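Local coordinates for protein minor fimbrium subunit Mfa5 (Porphyromonas gingivalis ATCC 33277, PDB 6TO1) that serves as an accessory subunit of the minor fimbriae, the surface pili that mediate biofilm formation and adhesion to host cells and other oral bacteria, at residues 148-160 and 391-403. Residues are numbered along the deposited sequence; the frame is centred on the assembly and turned at random. Where two conformers were deposited one is given.
Sequences SAIASGQRFVKKM and ANLAAAFDNIAQT
From Ser-152 beside Leu-393 to Met-160 beside Ile-400, helix 148-160 is followed by the short helix 391-395 and the loop after it, the helix axes 10.3 Å apart and 25° from parallel. Lys-159 NZ gathers two carbonyls and a carboxylate. Its chain turns about the CG-CD bond (chi3 -89°), bringing NZ to three oxygens: Ala-394 O at 2.7 Å, from above the carbonyl plane, Ala-396 O at 2.8 Å, and Asp-398 OD1 at 3.1 Å, a salt bridge on the syn side of the carboxylate but tilted out of its plane. Arg-155 adds a weak, bent bond from NH2 to Ala-394 O, its guanidinium lying with one face over Ala-394, so two cationic groups share that carbonyl. Deeper toward the sheet Phe-156 and Phe-397 form a T-shaped pair, planes at 76°: the CD2-CE2 edge of Phe-397 meets the face of Phe-156, CD2 standing 3.8 Å from Phe-156 CD1. Leu-393 O lies at the edge of the Phe-156 ring, while Leu-393 CD2 packs against both Phe-156 CZ and Ser-152 CB. Farther along, Met-160 CG rests on Ile-400 CG2 at 3.7 Å, and its SD makes an oblique Met-aromatic contact with Phe-397. Phe-397 also reaches His-359 and Ile-231, while Met-160 reaches Val-128 and Ile-231. The contact thus joins an early and a late helix over the central sheet, as in the Rossmann-like alpha/beta fold of von Willebrand factor A domains.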
loop_
_atom_site.group_PDB
_atom_site.type_symbol
_atom_site.label_atom_id
_atom_site.label_comp_id
_atom_site.label_asym_id
_atom_site.label_seq_id
_atom_site.Cartn_x
_atom_site.Cartn_y
_atom_site.Cartn_z
ATOM N N SER A 148 17.463 4.612 35.377
ATOM C CA SER A 148 17.637 4.478 33.934
ATOM C C SER A 148 16.451 3.759 33.299
ATOM O O SER A 148 16.036 4.099 32.187
ATOM C CB SER A 148 18.932 3.716 33.622
ATOM O OG SER A 148 19.098 3.552 32.235
ATOM N N ALA A 149 15.895 2.757 33.986
ATOM C CA ALA A 149 14.692 2.113 33.474
ATOM C C ALA A 149 13.541 3.112 33.366
ATOM O O ALA A 149 12.764 3.076 32.408
ATOM C CB ALA A 149 14.301 0.944 34.378
ATOM N N ILE A 150 13.413 4.003 34.354
ATOM C CA ILE A 150 12.330 4.986 34.354
ATOM C C ILE A 150 12.516 5.992 33.225
ATOM O O ILE A 150 11.560 6.345 32.516
ATOM C CB ILE A 150 12.260 5.678 35.729
ATOM C CG1 ILE A 150 11.672 4.736 36.767
ATOM C CG2 ILE A 150 11.476 6.977 35.660
ATOM C CD1 ILE A 150 11.835 5.222 38.204
ATOM N N ALA A 151 13.738 6.491 33.056
ATOM C CA ALA A 151 14.005 7.454 31.999
ATOM C C ALA A 151 13.849 6.815 30.622
ATOM O O ALA A 151 13.210 7.390 29.727
ATOM C CB ALA A 151 15.408 8.033 32.164
ATOM N N SER A 152 14.429 5.615 30.433
ATOM C CA SER A 152 14.396 4.986 29.121
ATOM C C SER A 152 13.006 4.458 28.801
ATOM O O SER A 152 12.590 4.484 27.641
ATOM C CB SER A 152 15.441 3.852 29.029
ATOM O OG SER A 152 15.231 2.841 29.997
ATOM N N GLY A 153 12.270 3.980 29.814
ATOM C CA GLY A 153 10.932 3.492 29.552
ATOM C C GLY A 153 10.023 4.594 29.047
ATOM O O GLY A 153 9.224 4.390 28.137
ATOM N N GLN A 154 10.143 5.785 29.618
ATOM C CA GLN A 154 9.356 6.903 29.111
ATOM C C GLN A 154 9.755 7.248 27.689
ATOM O O GLN A 154 8.895 7.509 26.840
ATOM C CB GLN A 154 9.522 8.100 30.026
ATOM C CG GLN A 154 8.894 7.878 31.366
ATOM C CD GLN A 154 9.115 9.060 32.260
ATOM O OE1 GLN A 154 8.294 9.976 32.302
ATOM N NE2 GLN A 154 10.230 9.058 32.979
ATOM N N ARG A 155 11.054 7.245 27.403
ATOM C CA ARG A 155 11.510 7.522 26.053
ATOM C C ARG A 155 10.951 6.512 25.063
ATOM O O ARG A 155 10.567 6.888 23.950
ATOM C CB ARG A 155 13.034 7.554 26.013
ATOM C CG ARG A 155 13.556 7.950 24.636
ATOM C CD ARG A 155 15.069 7.754 24.505
ATOM N NE ARG A 155 15.473 7.688 23.098
ATOM C CZ ARG A 155 16.019 8.697 22.423
ATOM N NH1 ARG A 155 16.233 9.863 23.021
ATOM N NH2 ARG A 155 16.348 8.541 21.146
ATOM N N PHE A 156 10.910 5.227 25.446
ATOM C CA PHE A 156 10.365 4.200 24.565
ATOM C C PHE A 156 8.877 4.435 24.302
ATOM O O PHE A 156 8.403 4.307 23.167
ATOM C CB PHE A 156 10.559 2.798 25.179
ATOM C CG PHE A 156 11.992 2.411 25.424
ATOM C CD1 PHE A 156 13.022 2.978 24.692
ATOM C CD2 PHE A 156 12.303 1.459 26.378
ATOM C CE1 PHE A 156 14.335 2.605 24.922
ATOM C CE2 PHE A 156 13.620 1.082 26.611
ATOM C CZ PHE A 156 14.637 1.662 25.894
ATOM N N VAL A 157 8.114 4.734 25.359
ATOM C CA VAL A 157 6.689 5.007 25.183
ATOM C C VAL A 157 6.488 6.128 24.172
ATOM O O VAL A 157 5.702 6.006 23.228
ATOM C CB VAL A 157 6.033 5.343 26.533
ATOM C CG1 VAL A 157 4.673 5.957 26.324
ATOM C CG2 VAL A 157 5.952 4.071 27.404
ATOM N N LYS A 158 7.200 7.229 24.353
ATOM C CA LYS A 158 7.019 8.381 23.476
ATOM C C LYS A 158 7.481 8.109 22.056
ATOM O O LYS A 158 6.895 8.638 21.112
ATOM C CB LYS A 158 7.774 9.569 24.055
ATOM C CG LYS A 158 7.222 10.021 25.393
ATOM C CD LYS A 158 8.096 11.112 25.988
ATOM C CE LYS A 158 7.632 11.523 27.371
ATOM N NZ LYS A 158 8.658 12.376 28.047
ATOM N N LYS A 159 8.523 7.297 21.886
ATOM C CA LYS A 159 8.986 6.930 20.557
ATOM C C LYS A 159 7.986 6.043 19.830
ATOM O O LYS A 159 7.775 6.192 18.619
ATOM C CB LYS A 159 10.350 6.243 20.692
ATOM C CG LYS A 159 11.116 6.114 19.419
ATOM C CD LYS A 159 12.417 5.380 19.676
ATOM C CE LYS A 159 13.535 6.329 20.060
ATOM N NZ LYS A 159 14.815 5.567 20.204
ATOM N N MET A 160 7.340 5.125 20.537
ATOM C CA MET A 160 6.388 4.233 19.885
ATOM C C MET A 160 5.010 4.857 19.746
ATOM O O MET A 160 4.239 4.417 18.897
ATOM C CB MET A 160 6.366 2.909 20.655
ATOM C CG MET A 160 7.691 2.126 20.498
ATOM S SD MET A 160 7.471 0.438 21.326
ATOM C CE MET A 160 7.501 0.576 22.722
ATOM N N ALA A 391 23.979 4.744 24.469
ATOM C CA ALA A 391 23.860 4.663 23.023
ATOM C C ALA A 391 22.844 3.607 22.593
ATOM O O ALA A 391 22.112 3.806 21.616
ATOM C CB ALA A 391 25.223 4.376 22.398
ATOM N N ASN A 392 22.792 2.466 23.286
ATOM C CA ASN A 392 21.813 1.456 22.905
ATOM C C ASN A 392 20.402 1.941 23.215
ATOM O O ASN A 392 19.482 1.751 22.409
ATOM C CB ASN A 392 22.107 0.137 23.619
ATOM C CG ASN A 392 23.350 -0.546 23.095
ATOM O OD1 ASN A 392 23.786 -0.304 21.972
ATOM N ND2 ASN A 392 23.923 -1.408 23.906
ATOM N N LEU A 393 20.219 2.571 24.376
ATOM C CA LEU A 393 18.901 3.063 24.770
ATOM C C LEU A 393 18.394 4.115 23.794
ATOM O O LEU A 393 17.211 4.120 23.430
ATOM C CB LEU A 393 18.960 3.637 26.183
ATOM C CG LEU A 393 19.290 2.678 27.319
ATOM C CD1 LEU A 393 19.548 3.378 28.633
ATOM C CD2 LEU A 393 18.145 1.651 27.478
ATOM N N ALA A 394 19.275 5.009 23.347
ATOM C CA ALA A 394 18.831 6.088 22.473
ATOM C C ALA A 394 18.360 5.559 21.126
ATOM O O ALA A 394 17.442 6.127 20.523
ATOM C CB ALA A 394 19.962 7.101 22.286
ATOM N N ALA A 395 18.962 4.480 20.643
ATOM C CA ALA A 395 18.657 3.957 19.325
ATOM C C ALA A 395 17.471 2.999 19.295
ATOM O O ALA A 395 16.991 2.675 18.207
ATOM C CB ALA A 395 19.888 3.239 18.758
ATOM N N ALA A 396 16.962 2.564 20.440
ATOM C CA ALA A 396 16.055 1.426 20.441
ATOM C C ALA A 396 14.621 1.798 20.065
ATOM O O ALA A 396 14.112 2.862 20.423
ATOM C CB ALA A 396 16.047 0.770 21.827
ATOM N N PHE A 397 13.954 0.862 19.377
ATOM C CA PHE A 397 12.501 0.912 19.104
ATOM C C PHE A 397 12.129 2.103 18.222
ATOM O O PHE A 397 11.107 2.759 18.438
ATOM C CB PHE A 397 11.677 0.905 20.403
ATOM C CG PHE A 397 12.026 -0.255 21.297
ATOM C CD1 PHE A 397 11.801 -1.547 20.861
ATOM C CD2 PHE A 397 12.639 -0.057 22.509
ATOM C CE1 PHE A 397 12.168 -2.613 21.625
ATOM C CE2 PHE A 397 13.011 -1.137 23.288
ATOM C CZ PHE A 397 12.784 -2.404 22.838
ATOM N N ASP A 398 12.943 2.351 17.197
ATOM C CA ASP A 398 12.738 3.530 16.357
ATOM C C ASP A 398 11.484 3.402 15.498
ATOM O O ASP A 398 10.744 4.379 15.323
ATOM C CB ASP A 398 13.959 3.755 15.461
ATOM C CG ASP A 398 14.990 4.676 16.084
ATOM O OD1 ASP A 398 14.683 5.326 17.109
ATOM O OD2 ASP A 398 16.119 4.745 15.541
ATOM N N ASN A 399 11.239 2.222 14.926
ATOM C CA ASN A 399 10.072 2.010 14.062
ATOM C C ASN A 399 9.415 0.695 14.458
ATOM O O ASN A 399 9.577 -0.328 13.788
ATOM C CB ASN A 399 10.464 2.014 12.595
ATOM C CG ASN A 399 10.937 3.364 12.134
ATOM O OD1 ASN A 399 12.139 3.622 12.080
ATOM N ND2 ASN A 399 9.995 4.248 11.813
ATOM N N ILE A 400 8.671 0.720 15.563
ATOM C CA ILE A 400 8.025 -0.507 15.994
ATOM C C ILE A 400 6.901 -0.875 15.045
ATOM O O ILE A 400 6.556 -2.054 14.904
ATOM C CB ILE A 400 7.523 -0.374 17.439
ATOM C CG1 ILE A 400 7.238 -1.770 18.009
ATOM C CG2 ILE A 400 6.292 0.480 17.528
ATOM C CD1 ILE A 400 8.528 -2.597 18.240
ATOM N N ALA A 401 6.317 0.112 14.374
ATOM C CA ALA A 401 5.182 -0.111 13.502
ATOM C C ALA A 401 5.674 -0.197 12.067
ATOM O O ALA A 401 6.353 0.710 11.584
ATOM C CB ALA A 401 4.151 1.012 13.625
ATOM N N GLN A 402 5.364 -1.308 11.418
ATOM C CA GLN A 402 5.641 -1.485 10.005
ATOM C C GLN A 402 4.590 -0.772 9.164
ATOM O O GLN A 402 3.428 -0.644 9.553
ATOM C CB GLN A 402 5.649 -2.977 9.663
ATOM C CG GLN A 402 5.892 -3.276 8.194
ATOM C CD GLN A 402 5.752 -4.751 7.840
ATOM O OE1 GLN A 402 5.339 -5.587 8.657
ATOM N NE2 GLN A 402 6.107 -5.074 6.613
ATOM N N THR A 403 5.003 -0.330 7.987
ATOM C CA THR A 403 4.077 0.084 6.947
ATOM C C THR A 403 4.322 -0.792 5.728
ATOM O O THR A 403 5.470 -1.162 5.436
ATOM C CB THR A 403 4.240 1.556 6.583
ATOM O OG1 THR A 403 5.579 1.780 6.157
ATOM C CG2 THR A 403 3.926 2.434 7.785
#